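Local coordinates for putative flavoprotein decarboxylase (Streptomyces olivoviridis, PDB 6JLS) that acts as an FMN-dependent cysteine decarboxylase in thioviridamide biosynthesis, at residues A[95-109]-A[121-135]. Residues are numbered along the deposited sequence; the frame is centred on the assembly and turned at random.
With FMN (flavin mononucleotide), chain B.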
loop_
_atom_site.group_PDB
_atom_site.type_symbol
_atom_site.label_atom_id
_atom_site.label_comp_id
_atom_site.label_asym_id
_atom_site.label_seq_id
_atom_site.Cartn_x
_atom_site.Cartn_y
_atom_site.Cartn_z
ATOM N N ALA A 95 35.787 18.866 10.135
ATOM C CA ALA A 95 36.300 17.589 9.671
ATOM C C ALA A 95 35.116 16.703 9.340
ATOM O O ALA A 95 34.050 16.825 9.950
ATOM C CB ALA A 95 37.196 16.914 10.714
ATOM N N VAL A 96 35.321 15.815 8.372
ATOM C CA VAL A 96 34.348 14.817 7.950
ATOM C C VAL A 96 35.023 13.461 8.068
ATOM O O VAL A 96 36.093 13.257 7.489
ATOM C CB VAL A 96 33.885 15.067 6.502
ATOM C CG1 VAL A 96 32.980 13.932 6.002
ATOM C CG2 VAL A 96 33.220 16.432 6.374
ATOM N N VAL A 97 34.409 12.543 8.816
ATOM C CA VAL A 97 34.937 11.191 9.013
ATOM C C VAL A 97 33.964 10.186 8.406
ATOM O O VAL A 97 32.761 10.237 8.685
ATOM C CB VAL A 97 35.157 10.874 10.502
ATOM C CG1 VAL A 97 35.781 9.492 10.666
ATOM C CG2 VAL A 97 36.016 11.925 11.139
ATOM N N VAL A 98 34.477 9.278 7.578
ATOM C CA VAL A 98 33.696 8.147 7.087
ATOM C C VAL A 98 34.271 6.900 7.747
ATOM O O VAL A 98 35.393 6.464 7.437
ATOM C CB VAL A 98 33.702 8.037 5.558
ATOM C CG1 VAL A 98 32.768 6.905 5.101
ATOM C CG2 VAL A 98 33.271 9.350 4.935
ATOM N N ALA A 99 33.500 6.331 8.669
ATOM C CA ALA A 99 33.972 5.263 9.537
ATOM C C ALA A 99 32.776 4.500 10.097
ATOM O O ALA A 99 32.064 5.007 10.974
ATOM C CB ALA A 99 34.824 5.837 10.665
ATOM N N PRO A 100 32.516 3.280 9.615
ATOM C CA PRO A 100 33.332 2.599 8.605
ATOM C C PRO A 100 33.079 3.094 7.184
ATOM O O PRO A 100 32.003 3.610 6.893
ATOM C CB PRO A 100 32.904 1.144 8.750
ATOM C CG PRO A 100 31.453 1.234 9.197
ATOM C CD PRO A 100 31.374 2.464 10.063
ATOM N N ALA A 101 34.070 2.932 6.313
ATOM C CA ALA A 101 33.933 3.199 4.881
ATOM C C ALA A 101 33.994 1.863 4.154
ATOM O O ALA A 101 35.035 1.196 4.162
ATOM C CB ALA A 101 35.028 4.147 4.383
ATOM N N THR A 102 32.879 1.467 3.545
ATOM C CA THR A 102 32.826 0.221 2.798
ATOM C C THR A 102 33.648 0.313 1.514
ATOM O O THR A 102 34.019 1.393 1.052
ATOM C CB THR A 102 31.398 -0.113 2.396
ATOM O OG1 THR A 102 30.915 0.971 1.597
ATOM C CG2 THR A 102 30.496 -0.368 3.644
ATOM N N ALA A 103 33.884 -0.851 0.906
ATOM C CA ALA A 103 34.504 -0.875 -0.415
ATOM C C ALA A 103 33.684 -0.065 -1.409
ATOM O O ALA A 103 34.241 0.693 -2.215
ATOM C CB ALA A 103 34.660 -2.318 -0.902
ATOM N N ALA A 104 32.350 -0.181 -1.325
ATOM C CA ALA A 104 31.476 0.473 -2.291
ATOM C C ALA A 104 31.570 1.979 -2.158
ATOM O O ALA A 104 31.697 2.693 -3.159
ATOM C CB ALA A 104 30.027 0.003 -2.119
ATOM N N THR A 105 31.533 2.479 -0.923
ATOM C CA THR A 105 31.620 3.918 -0.702
ATOM C C THR A 105 33.001 4.465 -1.071
ATOM O O THR A 105 33.105 5.523 -1.709
ATOM C CB THR A 105 31.260 4.229 0.749
ATOM O OG1 THR A 105 29.850 4.082 0.896
ATOM C CG2 THR A 105 31.636 5.654 1.118
ATOM N N LEU A 106 34.068 3.766 -0.673
ATOM C CA LEU A 106 35.412 4.132 -1.111
ATOM C C LEU A 106 35.512 4.142 -2.636
ATOM O O LEU A 106 36.105 5.058 -3.228
ATOM C CB LEU A 106 36.422 3.151 -0.516
ATOM C CG LEU A 106 36.551 3.121 1.004
ATOM C CD1 LEU A 106 37.339 1.897 1.426
ATOM C CD2 LEU A 106 37.232 4.388 1.502
ATOM N N GLY A 107 34.919 3.137 -3.288
ATOM C CA GLY A 107 34.985 3.069 -4.739
ATOM C C GLY A 107 34.252 4.216 -5.401
ATOM O O GLY A 107 34.706 4.748 -6.420
ATOM N N LYS A 108 33.117 4.624 -4.828
ATOM C CA LYS A 108 32.363 5.743 -5.388
ATOM C C LYS A 108 33.129 7.047 -5.216
ATOM O O LYS A 108 33.266 7.827 -6.165
ATOM C CB LYS A 108 30.995 5.846 -4.723
ATOM C CG LYS A 108 30.020 4.709 -5.009
ATOM C CD LYS A 108 28.676 4.982 -4.326
ATOM C CE LYS A 108 27.740 3.782 -4.451
ATOM N NZ LYS A 108 26.412 3.957 -3.785
ATOM N N LEU A 109 33.640 7.305 -4.005
ATOM C CA LEU A 109 34.397 8.533 -3.783
ATOM C C LEU A 109 35.615 8.571 -4.688
ATOM O O LEU A 109 35.878 9.581 -5.350
ATOM C CB LEU A 109 34.826 8.644 -2.323
ATOM C CG LEU A 109 33.707 8.704 -1.284
ATOM C CD1 LEU A 109 34.249 8.585 0.152
ATOM C CD2 LEU A 109 32.902 9.985 -1.456
ATOM N N ILE A 121 28.369 14.720 0.686
ATOM C CA ILE A 121 28.983 15.489 1.763
ATOM C C ILE A 121 30.503 15.465 1.641
ATOM O O ILE A 121 31.164 16.499 1.771
ATOM C CB ILE A 121 28.512 14.968 3.130
ATOM C CG1 ILE A 121 27.108 15.513 3.455
ATOM C CG2 ILE A 121 29.493 15.378 4.225
ATOM C CD1 ILE A 121 26.388 14.737 4.577
ATOM N N VAL A 122 31.082 14.293 1.387
ATOM C CA VAL A 122 32.536 14.195 1.297
ATOM C C VAL A 122 33.044 15.006 0.115
ATOM O O VAL A 122 33.975 15.808 0.247
ATOM C CB VAL A 122 32.982 12.721 1.205
ATOM C CG1 VAL A 122 34.506 12.623 0.901
ATOM C CG2 VAL A 122 32.647 11.987 2.492
ATOM N N MET A 123 32.426 14.829 -1.057
ATOM C CA MET A 123 32.923 15.529 -2.239
ATOM C C MET A 123 32.684 17.034 -2.179
ATOM O O MET A 123 33.348 17.773 -2.911
ATOM C CB MET A 123 32.305 14.950 -3.505
ATOM C CG MET A 123 32.870 13.596 -3.850
ATOM S SD MET A 123 32.391 13.062 -5.492
ATOM C CE MET A 123 33.214 14.324 -6.481
ATOM N N ALA A 124 31.770 17.510 -1.328
ATOM C CA ALA A 124 31.568 18.940 -1.138
ATOM C C ALA A 124 32.458 19.525 -0.051
ATOM O O ALA A 124 32.569 20.750 0.051
ATOM C CB ALA A 124 30.096 19.234 -0.800
ATOM N N ALA A 125 33.090 18.687 0.755
ATOM C CA ALA A 125 33.817 19.170 1.913
ATOM C C ALA A 125 35.178 19.712 1.505
ATOM O O ALA A 125 35.873 19.136 0.661
ATOM C CB ALA A 125 33.984 18.050 2.941
ATOM N N GLU A 126 35.553 20.831 2.121
ATOM C CA GLU A 126 36.868 21.427 1.950
ATOM C C GLU A 126 37.725 21.308 3.203
ATOM O O GLU A 126 38.908 21.673 3.180
ATOM C CB GLU A 126 36.715 22.889 1.534
ATOM C CG GLU A 126 36.183 23.028 0.124
ATOM C CD GLU A 126 36.148 24.460 -0.336
ATOM O OE1 GLU A 126 35.459 25.272 0.315
ATOM O OE2 GLU A 126 36.822 24.776 -1.337
ATOM N N CYS A 127 37.160 20.777 4.280
ATOM C CA CYS A 127 37.872 20.467 5.506
ATOM C C CYS A 127 38.610 19.138 5.367
ATOM O O CYS A 127 38.396 18.395 4.406
ATOM C CB CYS A 127 36.867 20.408 6.653
ATOM S SG CYS A 127 35.554 19.194 6.352
ATOM N N PRO A 128 39.479 18.804 6.326
ATOM C CA PRO A 128 40.069 17.456 6.357
ATOM C C PRO A 128 39.012 16.360 6.309
ATOM O O PRO A 128 37.958 16.452 6.946
ATOM C CB PRO A 128 40.821 17.431 7.692
ATOM C CG PRO A 128 41.119 18.839 7.978
ATOM C CD PRO A 128 40.037 19.673 7.375
ATOM N N VAL A 129 39.317 15.306 5.554
ATOM C CA VAL A 129 38.454 14.138 5.416
ATOM C C VAL A 129 39.244 12.906 5.836
ATOM O O VAL A 129 40.273 12.585 5.235
ATOM C CB VAL A 129 37.929 13.976 3.983
ATOM C CG1 VAL A 129 37.190 12.666 3.854
ATOM C CG2 VAL A 129 37.026 15.129 3.617
ATOM N N ILE A 130 38.751 12.204 6.846
ATOM C CA ILE A 130 39.376 10.981 7.328
ATOM C C ILE A 130 38.465 9.797 6.989
ATOM O O ILE A 130 37.265 9.823 7.287
ATOM C CB ILE A 130 39.668 11.048 8.832
ATOM C CG1 ILE A 130 40.788 12.060 9.118
ATOM C CG2 ILE A 130 40.137 9.696 9.314
ATOM C CD1 ILE A 130 40.416 13.531 9.015
ATOM N N LEU A 131 39.035 8.767 6.366
ATOM C CA LEU A 131 38.308 7.577 5.950
ATOM C C LEU A 131 38.881 6.346 6.645
ATOM O O LEU A 131 40.103 6.167 6.694
ATOM C CB LEU A 131 38.400 7.391 4.437
ATOM C CG LEU A 131 38.069 8.586 3.545
ATOM C CD1 LEU A 131 38.413 8.255 2.121
ATOM C CD2 LEU A 131 36.599 8.934 3.659
ATOM N N ALA A 132 37.995 5.491 7.174
ATOM C CA ALA A 132 38.384 4.248 7.847
ATOM C C ALA A 132 37.832 3.055 7.064
ATOM O O ALA A 132 36.694 2.613 7.310
ATOM C CB ALA A 132 37.889 4.232 9.292
ATOM N N PRO A 133 38.599 2.513 6.109
ATOM C CA PRO A 133 38.115 1.347 5.355
ATOM C C PRO A 133 37.861 0.165 6.275
ATOM O O PRO A 133 38.606 -0.089 7.225
ATOM C CB PRO A 133 39.262 1.042 4.378
ATOM C CG PRO A 133 40.083 2.279 4.329
ATOM C CD PRO A 133 39.949 2.915 5.689
ATOM N N VAL A 134 36.781 -0.553 5.990
ATOM C CA VAL A 134 36.470 -1.800 6.676
ATOM C C VAL A 134 35.942 -2.752 5.618
ATOM O O VAL A 134 34.971 -2.430 4.920
ATOM C CB VAL A 134 35.436 -1.618 7.806
ATOM C CG1 VAL A 134 35.099 -2.952 8.442
ATOM C CG2 VAL A 134 35.943 -0.655 8.851
ATOM N N MET A 135 36.583 -3.906 5.484
ATOM C CA MET A 135 36.125 -4.938 4.566
ATOM C C MET A 135 36.935 -6.195 4.850
ATOM O O MET A 135 37.958 -6.148 5.546
ATOM C CB MET A 135 36.274 -4.501 3.101
ATOM C CG MET A 135 37.720 -4.187 2.710
ATOM S SD MET A 135 37.917 -3.258 1.178
ATOM C CE MET A 135 37.387 -1.629 1.726
HETATM N N1 FMN B . 31.042 -4.063 2.621
HETATM C C2 FMN B . 32.238 -3.495 3.000
HETATM O O2 FMN B . 32.883 -2.845 2.182
HETATM N N3 FMN B . 32.710 -3.664 4.285
HETATM C C4 FMN B . 31.990 -4.400 5.204
HETATM O O4 FMN B . 32.406 -4.552 6.355
HETATM C C4A FMN B . 30.783 -4.971 4.822
HETATM N N5 FMN B . 30.052 -5.707 5.734
HETATM C C5A FMN B . 28.855 -6.283 5.364
HETATM C C6 FMN B . 28.146 -7.023 6.302
HETATM C C7 FMN B . 26.930 -7.608 5.950
HETATM C C7M FMN B . 26.181 -8.407 6.986
HETATM C C8 FMN B . 26.424 -7.450 4.645
HETATM C C8M FMN B . 25.111 -8.078 4.259
HETATM C C9 FMN B . 27.147 -6.704 3.704
HETATM C C9A FMN B . 28.366 -6.119 4.066
HETATM N N10 FMN B . 29.101 -5.377 3.150
HETATM C C10 FMN B . 30.305 -4.802 3.526
HETATM C "C1'" FMN B . 28.585 -5.172 1.755
HETATM C "C2'" FMN B . 27.967 -3.767 1.668
HETATM O "O2'" FMN B . 26.857 -3.612 2.536
HETATM C "C3'" FMN B . 27.545 -3.427 0.245
HETATM O "O3'" FMN B . 28.706 -3.283 -0.538
HETATM C "C4'" FMN B . 26.719 -2.141 0.250
HETATM O "O4'" FMN B . 26.112 -1.858 -1.000
HETATM C "C5'" FMN B . 27.564 -0.952 0.682
HETATM O "O5'" FMN B . 26.732 0.173 0.536
HETATM P P FMN B . 27.219 1.636 0.963
HETATM O O1P FMN B . 28.726 1.726 0.802
HETATM O O2P FMN B . 26.567 2.653 0.051
HETATM O O3P FMN B . 26.869 1.884 2.408
#
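V98 O takes the amide of A132 in a 2.8 Å bond to A132 N. This is one rung of the parallel ladder between strands 95-101 and 129-133, whose beta-branched valines suit the extended backbone. The cis peptide before P100 then turns the chain, and a beta bulge shifts the register by one residue. A101 N still reaches A132 O at 2.8 Å, but now from 42° above the carbonyl plane. The methyl groups of A99 and A132 pack against each other, CB to CB 3.7 Å, a small apolar contact where the chain turns.

Beyond the bulge both segments hold the flavin: A103 N donates to FMN O2 at 2.6 Å, while V134 O receives FMN N3 at 2.7 Å, almost straight (174°). T102, the N-cap of helix 103-110, accepts T105 N on its hydroxyl; T105 OG1 itself donates to FMN O1P, as helix-start hydroxyls can for a phosphate.

Flexible M135, bent at chi3 (74°), brings CE to 3.5 Å from L106 CD1, which also packs across P133. Further along, V122 meets V98 at about a right angle, CG2 to CG2 3.6 Å, and its other branch meets L109.

The whole is a beta-alpha-beta crossover: V96, V98 and L131 face helices 103-110 and 117-124, V97 and I130 face helix 182-193, and strands 18-23 and 158-159 continue the sheet.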